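Local coordinates for protein alpha,alpha-trehalose-phosphate synthase (UDP-forming) (Burkholderia xenovorans, PDB 5V0T) that belongs to glycosyltransferase family 20, of the two-domain GT-B fold, and holds uridine-5'-diphosphate together with 6-O-phosphono-alpha-D-glucopyranose, at residues Gly377-Leu380 and Val381-Glu384; Phe194-Ala197 and Pro198-Arg201; Met446-Leu449 and Arg450-Val454; Glu329-Ser332 and Gly333-Asn336; Met78-Asp81 and Tyr82-Tyr86. All coordinates share one frame; numbering follows the deposited sequence.

Contact 1: Gly377-Leu380 and Val381-Glu384; sequences GMNL and VAKE. With UDP (uridine-5'-diphosphate), chain I.
L380 and E384, one helical turn apart, are joined by a backbone bond from E384 N to L380 O (2.8 Å) and grip the same uridine-5'-diphosphate at two points. The first residue meets the alpha phosphate: L380 N reaches O2A of the ligand at 2.8 Å, with an almost straight angle of 175° at the hydrogen. V381 N follows with a longer bond of 3.2 Å to O1A. Two successive amides at the start of helix 380-388 therefore take one phosphate oxygen each. A turn further on, the carboxylate of E384 spans the ribose diol, OE1 accepting from O3' and OE2 from O2' of the ligand, each at 2.6 Å. Its chain runs straight on beyond CG (chi2 169°), which carries the acid out to the sugar. Between these two grips V381 lays CG2 against C2' of the ribose at 3.9 Å.

In the second shell, N379 is the N-cap, its OD1 accepting from A382 N at 2.8 Å in the plane of the amide. D376 takes ND2 of the same side chain, which fixes the rotation of the amide, and R356 forms a salt bridge with E384 OE1. Away from the ligand the extended K383 crosses M378 at about a right angle, NZ lying 3.6 Å from SD, while I239 O and E408 receive the ammonium group.

The helix-start amides, with R277 and K282, which also bond the ligand, would help to balance the diphosphate, while E384 reads the ribose diol and R356 holds one of its oxygens.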
# COMPACT_ATOMS: atom_id res chain seq x y z
N GLY A 377 -1.42 -3.37 -4.12
CA GLY A 377 -1.53 -4.58 -3.32
C GLY A 377 -2.81 -4.64 -2.51
O GLY A 377 -3.40 -5.71 -2.35
N MET A 378 -3.25 -3.50 -1.97
CA MET A 378 -4.50 -3.48 -1.23
C MET A 378 -5.21 -2.16 -1.45
O MET A 378 -6.30 -2.13 -2.04
CB MET A 378 -4.25 -3.72 0.27
CG MET A 378 -5.53 -3.72 1.14
SD MET A 378 -6.84 -4.83 0.56
CE MET A 378 -6.03 -6.43 0.59
N ASN A 379 -4.58 -1.08 -0.98
CA ASN A 379 -5.02 0.31 -0.95
C ASN A 379 -5.83 0.58 0.33
O ASN A 379 -7.05 0.35 0.39
CB ASN A 379 -5.82 0.73 -2.20
CG ASN A 379 -5.93 2.24 -2.32
OD1 ASN A 379 -6.61 2.88 -1.53
ND2 ASN A 379 -5.25 2.82 -3.29
N LEU A 380 -5.13 1.06 1.36
CA LEU A 380 -5.81 1.36 2.62
C LEU A 380 -6.70 2.60 2.50
O LEU A 380 -7.71 2.70 3.20
CB LEU A 380 -4.78 1.57 3.73
CG LEU A 380 -3.98 0.35 4.20
CD1 LEU A 380 -3.15 0.75 5.41
CD2 LEU A 380 -4.89 -0.81 4.54
N VAL A 381 -6.36 3.53 1.60
CA VAL A 381 -7.16 4.74 1.45
C VAL A 381 -8.59 4.38 1.09
O VAL A 381 -9.54 4.99 1.58
CB VAL A 381 -6.52 5.69 0.42
CG1 VAL A 381 -7.58 6.64 -0.20
CG2 VAL A 381 -5.37 6.49 1.07
N ALA A 382 -8.78 3.37 0.24
CA ALA A 382 -10.14 2.94 -0.10
C ALA A 382 -10.90 2.49 1.15
O ALA A 382 -12.08 2.83 1.32
CB ALA A 382 -10.10 1.81 -1.14
N LYS A 383 -10.24 1.70 2.01
CA LYS A 383 -10.91 1.21 3.21
C LYS A 383 -11.15 2.33 4.21
O LYS A 383 -12.19 2.37 4.88
CB LYS A 383 -10.09 0.08 3.84
CG LYS A 383 -9.98 -1.14 2.92
CD LYS A 383 -9.38 -2.36 3.62
CE LYS A 383 -9.46 -3.59 2.72
NZ LYS A 383 -8.96 -4.80 3.45
N GLU A 384 -10.19 3.27 4.30
CA GLU A 384 -10.34 4.44 5.16
C GLU A 384 -11.46 5.36 4.67
O GLU A 384 -12.22 5.90 5.49
CB GLU A 384 -9.01 5.20 5.23
CG GLU A 384 -7.90 4.41 5.96
CD GLU A 384 -6.51 5.03 5.80
OE1 GLU A 384 -5.55 4.48 6.36
OE2 GLU A 384 -6.38 6.07 5.12
N1 UDP I . -1.54 8.80 4.24
C2 UDP I . -1.24 9.72 5.23
N3 UDP I . -0.98 10.99 4.79
C4 UDP I . -1.00 11.43 3.49
C5 UDP I . -1.33 10.43 2.51
C6 UDP I . -1.60 9.17 2.91
O2 UDP I . -1.19 9.42 6.41
O4 UDP I . -0.75 12.62 3.25
C1' UDP I . -1.84 7.43 4.65
C2' UDP I . -3.25 6.97 4.29
O2' UDP I . -4.16 7.38 5.30
C3' UDP I . -3.06 5.45 4.25
C4' UDP I . -1.63 5.31 3.69
O4' UDP I . -0.96 6.56 3.97
O3' UDP I . -3.12 4.84 5.53
C5' UDP I . -1.54 5.00 2.22
O5' UDP I . -1.71 3.58 2.07
PA UDP I . -2.27 2.95 0.73
O1A UDP I . -3.50 3.69 0.25
O2A UDP I . -2.44 1.50 0.98
O3A UDP I . -1.14 3.20 -0.35
PB UDP I . 0.44 3.18 -0.36
O1B UDP I . 0.79 2.09 0.67
O2B UDP I . 0.77 2.67 -1.78
O3B UDP I . 1.01 4.51 -0.05

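Contact 2: Phe194-Ala197 and Pro198-Arg201; sequences FQTA and PDLR
T196 and D199 make the tight part of this turn, where strand 191-194 gives way to helix 197-209. The threonine hydroxyl, set between the backbone N and the carbonyl carbon (chi1 67°), donates from T196 OG1 to D199 OD2 at 2.6 Å and meets the carboxylate from well above its plane. The same oxygen draws a second, weak bond from T196 N, 3.1 Å from D199 OD2. With T196 as N-cap and D199 three residues on, this weak bond corresponds to one half of a capping box. D199 OD1 turns instead to F167 N, so both carboxylate oxygens are occupied. On the buried side F194 CB packs on D199 CB at 3.6 Å, and F194 CD2 touches L200 CD1 at 3.8 Å, the two side chains crossing at about a right angle. This is a strand-to-helix junction of the N-terminal, Rossmann-like domain of the GT-B fold, and the F194 ring also meets those of F167 and F203. Q195 faces the interior, linked to H164 O and I239 N. The exposed side has few side-chain contacts, apart from one close pair imposed by sequence neighbours, A197 CB to P198 CD at 3.5 Å. R201, modelled in two conformers, keeps its backbone bond from R201 N to A197 O at 2.9 Å.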
# COMPACT_ATOMS: atom_id res chain seq x y z
N PHE A 194 0.46 -13.31 1.14
CA PHE A 194 0.20 -12.35 0.07
C PHE A 194 -1.12 -11.64 0.38
O PHE A 194 -1.88 -12.05 1.25
CB PHE A 194 0.17 -13.05 -1.30
CG PHE A 194 1.42 -13.86 -1.60
CD1 PHE A 194 2.56 -13.23 -2.07
CD2 PHE A 194 1.45 -15.23 -1.39
CE1 PHE A 194 3.72 -13.96 -2.32
CE2 PHE A 194 2.60 -15.97 -1.65
CZ PHE A 194 3.73 -15.33 -2.11
N GLN A 195 -1.39 -10.54 -0.35
CA GLN A 195 -2.59 -9.76 -0.05
C GLN A 195 -3.86 -10.50 -0.46
O GLN A 195 -4.82 -10.56 0.31
CB GLN A 195 -2.52 -8.39 -0.76
CG GLN A 195 -1.44 -7.46 -0.22
CD GLN A 195 -1.93 -6.65 0.98
OE1 GLN A 195 -2.86 -7.07 1.69
NE2 GLN A 195 -1.32 -5.49 1.20
N THR A 196 -3.89 -11.06 -1.67
CA THR A 196 -5.13 -11.56 -2.25
C THR A 196 -4.93 -12.92 -2.92
O THR A 196 -3.80 -13.36 -3.16
CB THR A 196 -5.70 -10.59 -3.30
OG1 THR A 196 -4.81 -10.54 -4.43
CG2 THR A 196 -5.90 -9.18 -2.70
N ALA A 197 -6.05 -13.58 -3.22
CA ALA A 197 -5.98 -14.88 -3.89
C ALA A 197 -5.25 -14.82 -5.24
O ALA A 197 -4.48 -15.75 -5.53
CB ALA A 197 -7.40 -15.46 -4.05
N PRO A 198 -5.42 -13.79 -6.08
CA PRO A 198 -4.64 -13.78 -7.33
C PRO A 198 -3.15 -13.61 -7.10
O PRO A 198 -2.36 -14.12 -7.91
CB PRO A 198 -5.24 -12.59 -8.10
CG PRO A 198 -6.64 -12.47 -7.55
CD PRO A 198 -6.48 -12.77 -6.09
N ASP A 199 -2.74 -12.93 -6.02
CA ASP A 199 -1.32 -12.85 -5.69
C ASP A 199 -0.76 -14.23 -5.38
O ASP A 199 0.28 -14.63 -5.91
CB ASP A 199 -1.12 -11.91 -4.49
CG ASP A 199 -1.51 -10.49 -4.81
OD1 ASP A 199 -1.05 -9.97 -5.84
OD2 ASP A 199 -2.31 -9.91 -4.04
N LEU A 200 -1.46 -14.97 -4.53
CA LEU A 200 -1.05 -16.32 -4.19
C LEU A 200 -1.04 -17.22 -5.42
O LEU A 200 -0.12 -18.04 -5.60
CB LEU A 200 -1.98 -16.88 -3.12
CG LEU A 200 -1.76 -18.35 -2.74
CD1 LEU A 200 -0.40 -18.53 -2.00
CD2 LEU A 200 -2.92 -18.84 -1.87
N ARG A 201 -2.05 -17.09 -6.28
CA ARG A 201 -2.10 -17.89 -7.51
C ARG A 201 -0.88 -17.60 -8.39
O ARG A 201 -0.31 -18.52 -8.98
CB ARG A 201 -3.40 -17.61 -8.25
CG ARG A 201 -3.68 -18.54 -9.43
CD ARG A 201 -5.13 -18.42 -9.92
NE ARG A 201 -5.43 -17.10 -10.50
CZ ARG A 201 -6.34 -16.26 -10.01
NH1 ARG A 201 -7.05 -16.59 -8.95
NH2 ARG A 201 -6.54 -15.09 -10.60

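Contact 3: Met446-Leu449 and Arg450-Val454; sequences MVQL and RENNV
Q448 sends its CG away from the backbone N (chi1 -165°) and then bends, while N452 swings its own CG to the side opposite its carbonyl carbon (chi1 -57°), and the two amides come together with their planes only 2° apart. They mark the end of helix 435-451, where N452 is the first residue to leave the helical path and N453 already serves as N-cap of helix 454-466: a helix-to-helix junction.

The side chain of N452 takes over a backbone role there. N452 ND2 donates to Q448 O at 2.9 Å, in the carbonyl plane and on a lone pair, while N452 N adds only a weak bond to Q448 O at 3.0 Å. One carbonyl is thereby gripped by both the side chain and the backbone of a single asparagine. The nitrogens Q448 NE2 and N452 ND2, 3.0 Å apart, are both donors and make no bond; NE2 of Q448 has a weak one to E408.

N453 ties the two helices together, since its ND2 reaches back to R450 O at 2.8 Å and its OD1 caps V456 N ahead. On the side facing helix 243-252 the extended R450 passes obliquely over M446, R450 NH2 lying 3.6 Å from M446 CE, and its NE continues to a salt bridge with D244. E451 runs beside V447, OE1 being 3.8 Å from V447 CG1. On the buried side L449 packs on V386 and S387 of helix 380-388. At the turn itself a water lies 2.8 Å from L449 O and 3.1 Å from N452 O.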
# COMPACT_ATOMS: atom_id res chain seq x y z
N MET A 446 -19.02 -1.88 5.44
CA MET A 446 -18.64 -1.78 6.84
C MET A 446 -18.65 -3.15 7.51
O MET A 446 -17.78 -3.46 8.34
CB MET A 446 -19.56 -0.80 7.58
CG MET A 446 -19.27 0.66 7.23
SD MET A 446 -17.57 1.22 7.58
CE MET A 446 -17.64 1.48 9.36
N VAL A 447 -19.64 -3.98 7.18
CA VAL A 447 -19.65 -5.35 7.70
C VAL A 447 -18.37 -6.08 7.30
O VAL A 447 -17.70 -6.69 8.14
CB VAL A 447 -20.91 -6.10 7.20
CG1 VAL A 447 -20.83 -7.57 7.57
CG2 VAL A 447 -22.16 -5.45 7.81
N GLN A 448 -18.00 -5.98 6.02
CA GLN A 448 -16.78 -6.64 5.54
C GLN A 448 -15.56 -6.12 6.28
O GLN A 448 -14.74 -6.90 6.78
CB GLN A 448 -16.63 -6.42 4.03
CG GLN A 448 -15.63 -7.33 3.33
CD GLN A 448 -14.17 -7.08 3.73
OE1 GLN A 448 -13.74 -5.93 3.87
NE2 GLN A 448 -13.41 -8.17 3.92
N LEU A 449 -15.41 -4.79 6.35
CA LEU A 449 -14.25 -4.19 7.00
C LEU A 449 -14.19 -4.53 8.48
O LEU A 449 -13.10 -4.68 9.03
CB LEU A 449 -14.29 -2.67 6.82
CG LEU A 449 -14.22 -2.18 5.38
CD1 LEU A 449 -14.54 -0.70 5.31
CD2 LEU A 449 -12.85 -2.47 4.80
N ARG A 450 -15.35 -4.65 9.15
CA ARG A 450 -15.37 -4.98 10.57
C ARG A 450 -14.97 -6.42 10.82
O ARG A 450 -14.22 -6.72 11.75
CB ARG A 450 -16.75 -4.72 11.17
CG ARG A 450 -17.00 -3.30 11.54
CD ARG A 450 -18.27 -3.15 12.33
NE ARG A 450 -18.69 -1.76 12.29
CZ ARG A 450 -19.69 -1.32 11.54
NH1 ARG A 450 -20.38 -2.19 10.80
NH2 ARG A 450 -20.02 -0.04 11.54
N GLU A 451 -15.50 -7.35 10.02
CA GLU A 451 -15.20 -8.76 10.23
C GLU A 451 -13.77 -9.09 9.82
O GLU A 451 -13.23 -10.10 10.29
CB GLU A 451 -16.19 -9.64 9.46
CG GLU A 451 -17.64 -9.46 9.90
CD GLU A 451 -18.60 -10.45 9.24
OE1 GLU A 451 -19.76 -10.53 9.69
OE2 GLU A 451 -18.19 -11.14 8.27
N ASN A 452 -13.16 -8.28 8.98
CA ASN A 452 -11.83 -8.56 8.46
C ASN A 452 -10.90 -7.40 8.76
O ASN A 452 -10.25 -6.85 7.86
CB ASN A 452 -11.92 -8.88 6.97
CG ASN A 452 -12.87 -10.04 6.69
OD1 ASN A 452 -12.50 -11.21 6.84
ND2 ASN A 452 -14.12 -9.73 6.33
N ASN A 453 -10.84 -7.01 10.02
CA ASN A 453 -10.09 -5.85 10.45
C ASN A 453 -8.62 -6.22 10.64
O ASN A 453 -8.23 -7.39 10.54
CB ASN A 453 -10.69 -5.28 11.74
CG ASN A 453 -10.69 -6.27 12.89
OD1 ASN A 453 -9.64 -6.60 13.43
ND2 ASN A 453 -11.87 -6.74 13.28
N VAL A 454 -7.80 -5.22 10.97
CA VAL A 454 -6.36 -5.45 11.01
C VAL A 454 -5.95 -6.37 12.16
O VAL A 454 -4.92 -7.06 12.05
CB VAL A 454 -5.61 -4.10 11.04
CG1 VAL A 454 -5.91 -3.37 12.31
CG2 VAL A 454 -4.10 -4.29 10.87
O HOH W 1 -10.86 -5.35 5.44
O HOH W 2 -10.83 -3.84 7.62

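Contact 4: Glu329-Ser332 and Gly333-Asn336; sequences EGES and GRIN
From E329 to N336 the backbone is continuous alpha-helix, successive i to i+4 bonds running from G333 N to E329 O (3.1 Å) through to N336 N to S332 O (2.9 Å). The helix, 319-339, is the middle element of a beta-alpha-beta crossover between the parallel strands 305-310 and 347-350.

E331 forms a salt bridge with R334, three residues on. E331 bends at chi2 (-71°), and R334, extended at first, bends at chi3 (69°), so the two lie alongside each other pointing the same way. The grip is end-on and two-pronged: R334 NH2 donates to E331 OE1 at 2.9 Å and R334 NH1 to E331 OE2 at 3.0 Å. Both oxygens lie close to the guanidinium plane, yet both are approached from above the carboxylate plane, since the two flat groups are turned 60° against each other.

Helix 284-297 supplies second partners for the pair. R289 reaches E331 OE1 and E292 reaches R334 NH2, an alternation of charges that probably keeps all four groups ionised. I335 leans on F288 of that helix, and I335 CG1 comes to 3.3 Å from E331 O. G330 and G333, both exposed, put no side chain on the outer surface. N336, its CB 3.3 Å from S332 O, turns OD1 to accept from I347 N at the start of strand 347-350.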
# COMPACT_ATOMS: atom_id res chain seq x y z
N GLU A 329 1.31 17.21 -13.22
CA GLU A 329 1.17 18.64 -13.07
C GLU A 329 0.73 19.30 -14.37
O GLU A 329 -0.10 20.22 -14.36
CB GLU A 329 2.48 19.23 -12.53
CG GLU A 329 2.58 18.86 -11.05
CD GLU A 329 3.90 19.17 -10.39
OE1 GLU A 329 3.93 19.05 -9.14
OE2 GLU A 329 4.91 19.50 -11.07
N GLY A 330 1.23 18.82 -15.51
CA GLY A 330 0.75 19.32 -16.79
C GLY A 330 -0.71 18.98 -17.03
O GLY A 330 -1.45 19.78 -17.62
N GLU A 331 -1.15 17.79 -16.59
CA GLU A 331 -2.57 17.43 -16.67
C GLU A 331 -3.44 18.40 -15.88
O GLU A 331 -4.45 18.90 -16.38
CB GLU A 331 -2.79 16.00 -16.15
CG GLU A 331 -2.10 14.92 -16.97
CD GLU A 331 -2.75 14.71 -18.33
OE1 GLU A 331 -3.96 14.39 -18.38
OE2 GLU A 331 -2.06 14.86 -19.36
N SER A 332 -3.06 18.68 -14.63
CA SER A 332 -3.85 19.61 -13.84
C SER A 332 -3.92 20.98 -14.51
O SER A 332 -4.98 21.61 -14.54
CB SER A 332 -3.30 19.71 -12.42
OG SER A 332 -2.23 20.63 -12.34
N GLY A 333 -2.80 21.45 -15.09
CA GLY A 333 -2.81 22.75 -15.75
C GLY A 333 -3.71 22.78 -16.97
O GLY A 333 -4.42 23.76 -17.22
N ARG A 334 -3.69 21.71 -17.77
CA ARG A 334 -4.54 21.68 -18.96
C ARG A 334 -6.01 21.68 -18.57
O ARG A 334 -6.80 22.47 -19.10
CB ARG A 334 -4.24 20.46 -19.84
CG ARG A 334 -5.16 20.43 -21.08
CD ARG A 334 -5.14 19.10 -21.85
NE ARG A 334 -5.75 18.00 -21.11
CZ ARG A 334 -5.07 17.04 -20.49
NH1 ARG A 334 -3.74 17.03 -20.52
NH2 ARG A 334 -5.72 16.08 -19.86
N ILE A 335 -6.38 20.81 -17.64
CA ILE A 335 -7.79 20.63 -17.30
C ILE A 335 -8.33 21.86 -16.59
O ILE A 335 -9.45 22.31 -16.88
CB ILE A 335 -7.96 19.36 -16.45
CG1 ILE A 335 -7.54 18.13 -17.27
CG2 ILE A 335 -9.42 19.22 -15.96
CD1 ILE A 335 -7.19 16.90 -16.39
N ASN A 336 -7.55 22.43 -15.66
CA ASN A 336 -7.99 23.66 -15.03
C ASN A 336 -8.12 24.77 -16.06
O ASN A 336 -9.11 25.51 -16.05
CB ASN A 336 -7.04 24.06 -13.89
CG ASN A 336 -7.30 23.26 -12.64
OD1 ASN A 336 -8.41 22.78 -12.44
ND2 ASN A 336 -6.29 23.12 -11.78
O HOH W 3 -2.99 23.04 -10.97

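Contact 5: Met78-Asp81 and Tyr82-Tyr86. With G6P (6-O-phosphono-alpha-D-glucopyranose), chain J.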
# COMPACT_ATOMS: atom_id res chain seq x y z
N MET A 78 23.99 3.55 4.96
CA MET A 78 25.04 4.27 4.24
C MET A 78 24.51 4.70 2.88
O MET A 78 23.64 4.05 2.30
CB MET A 78 26.28 3.39 4.07
CG MET A 78 26.94 2.92 5.36
SD MET A 78 27.48 4.31 6.38
CE MET A 78 28.70 5.08 5.32
N ARG A 79 25.05 5.82 2.36
CA ARG A 79 24.62 6.33 1.06
C ARG A 79 24.71 5.25 -0.02
O ARG A 79 23.78 5.06 -0.81
CB ARG A 79 25.47 7.54 0.66
CG ARG A 79 25.27 7.99 -0.79
CD ARG A 79 23.87 8.56 -1.00
NE ARG A 79 23.58 9.64 -0.07
CZ ARG A 79 22.42 10.30 0.01
NH1 ARG A 79 21.42 9.99 -0.80
NH2 ARG A 79 22.27 11.27 0.91
N ARG A 80 25.81 4.51 -0.04
CA ARG A 80 25.96 3.47 -1.05
C ARG A 80 24.91 2.38 -0.88
O ARG A 80 24.39 1.85 -1.86
CB ARG A 80 27.37 2.89 -0.99
CG ARG A 80 27.60 1.76 -1.96
CD ARG A 80 28.86 0.96 -1.61
NE ARG A 80 29.10 -0.07 -2.62
CZ ARG A 80 29.56 -1.29 -2.36
NH1 ARG A 80 29.83 -1.64 -1.11
NH2 ARG A 80 29.74 -2.16 -3.35
N ASP A 81 24.60 2.02 0.37
CA ASP A 81 23.57 1.03 0.63
C ASP A 81 22.19 1.55 0.25
O ASP A 81 21.38 0.82 -0.35
CB ASP A 81 23.61 0.61 2.09
CG ASP A 81 24.89 -0.11 2.45
OD1 ASP A 81 25.57 -0.57 1.51
OD2 ASP A 81 25.21 -0.21 3.65
N TYR A 82 21.91 2.81 0.59
CA TYR A 82 20.65 3.43 0.20
C TYR A 82 20.49 3.44 -1.32
O TYR A 82 19.41 3.11 -1.84
CB TYR A 82 20.59 4.84 0.79
CG TYR A 82 19.44 5.71 0.33
CD1 TYR A 82 18.15 5.55 0.86
CD2 TYR A 82 19.64 6.72 -0.60
CE1 TYR A 82 17.09 6.37 0.46
CE2 TYR A 82 18.58 7.53 -1.02
CZ TYR A 82 17.32 7.35 -0.49
OH TYR A 82 16.29 8.17 -0.92
N ASP A 83 21.56 3.78 -2.05
CA ASP A 83 21.47 3.86 -3.50
C ASP A 83 21.27 2.48 -4.14
O ASP A 83 20.48 2.34 -5.08
CB ASP A 83 22.71 4.53 -4.08
CG ASP A 83 22.70 6.05 -3.89
OD1 ASP A 83 21.60 6.63 -3.77
OD2 ASP A 83 23.79 6.64 -3.86
N GLN A 84 21.95 1.45 -3.63
CA GLN A 84 21.91 0.16 -4.31
C GLN A 84 20.70 -0.65 -3.90
O GLN A 84 20.02 -1.26 -4.74
CB GLN A 84 23.19 -0.64 -4.03
CG GLN A 84 24.44 -0.04 -4.62
CD GLN A 84 25.73 -0.73 -4.16
OE1 GLN A 84 25.70 -1.77 -3.50
NE2 GLN A 84 26.86 -0.15 -4.52
N TYR A 85 20.41 -0.68 -2.60
CA TYR A 85 19.38 -1.56 -2.05
C TYR A 85 17.99 -0.94 -2.17
O TYR A 85 17.03 -1.62 -2.56
CB TYR A 85 19.74 -1.86 -0.60
CG TYR A 85 18.60 -2.06 0.39
CD1 TYR A 85 18.02 -3.31 0.56
CD2 TYR A 85 18.17 -1.01 1.21
CE1 TYR A 85 17.01 -3.51 1.48
CE2 TYR A 85 17.15 -1.20 2.14
CZ TYR A 85 16.59 -2.46 2.27
OH TYR A 85 15.59 -2.70 3.18
N TYR A 86 17.86 0.34 -1.84
CA TYR A 86 16.54 0.97 -1.77
C TYR A 86 16.18 1.70 -3.05
O TYR A 86 15.21 1.34 -3.72
CB TYR A 86 16.49 1.90 -0.55
CG TYR A 86 15.24 2.75 -0.42
CD1 TYR A 86 14.09 2.25 0.17
CD2 TYR A 86 15.23 4.06 -0.88
CE1 TYR A 86 12.94 3.04 0.30
CE2 TYR A 86 14.10 4.85 -0.76
CZ TYR A 86 12.95 4.34 -0.17
OH TYR A 86 11.84 5.15 -0.05
C1 G6P J . 4.08 1.07 -0.02
C2 G6P J . 5.06 -0.06 0.25
C3 G6P J . 5.74 0.13 1.61
C4 G6P J . 6.39 1.51 1.65
C5 G6P J . 5.34 2.58 1.34
C6 G6P J . 5.96 3.98 1.43
O1 G6P J . 3.09 1.01 1.00
O2 G6P J . 4.36 -1.32 0.19
O3 G6P J . 6.74 -0.89 1.75
O4 G6P J . 6.93 1.76 2.97
O5 G6P J . 4.76 2.33 0.05
O6 G6P J . 7.10 4.06 0.55
P G6P J . 8.54 4.46 1.16
O1P G6P J . 8.46 5.93 1.50
O2P G6P J . 9.51 4.11 0.07
O3P G6P J . 8.69 3.61 2.40
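Y82 and Y85 are tied to the first turn of helix 79-98 by backbone bonds, Y82 N to M78 O (2.7 Å) and Y85 N to D81 O (2.9 Å), M78 being the N-cap. The wider pi-type turn spans residues 82-86 and so includes both tyrosines.

Among the charged groups, proximity does not always mean a bond. R79 NH1 and D83 OD1 are 4.5 Å apart, beyond a salt bridge, and D83 instead pairs with R87. The extended R80 crosses Q84, whose OE1 lies over one face of the guanidinium near its rim, the amide standing at 86° to it. R80 NE and Q84 NE2, only 2.9 Å apart, are both donors and form no bond. R117 of helix 109-126 holds D81 by a salt bridge and also bonds Q84 OE1.

This helix belongs to the N-terminal domain of the GT-B fold, and Y82 looks across to the other domain, its OH bonded to D317.

The three tyrosines make further contacts. R79 NH1 lies 3.7 Å from Y82 CD2, the guanidinium and ring planes almost perpendicular. Y85 brings CB to 3.2 Å from D81 O, and its OH is bonded to N17. Y86, with CG opposite its backbone N (chi1 173°) and its ring meeting that of W50, donates from OH to O2P of 6-O-phosphono-alpha-D-glucopyranose at 2.6 Å, the oxygen lying near the ring plane; R18, D140 and R315 also bind this ligand.

Along the chain the order is contact 5, contact 2, contact 4, contact 1, contact 3. Contacts 5 and 2 belong to the N-terminal domain and its mixed sheet, contacts 4 and 1 to the domain of the six-stranded parallel sheet; contact 3 lies where helices 435-451 and 454-466 join, near the end of the chain. Contact 1 lies near the middle of the molecule: M378 and G377 touch Q195 and T196 of contact 2, and K383 CD packs on L449 CD2 of contact 3 at 3.7 Å. Contacts 3 and 5 are farthest apart, their centres about 38 Å from each other. Contacts 1 and 5, about 29 Å apart between centres, each bind one of two ligands lodged between the domains, as expected of a GT-B cleft.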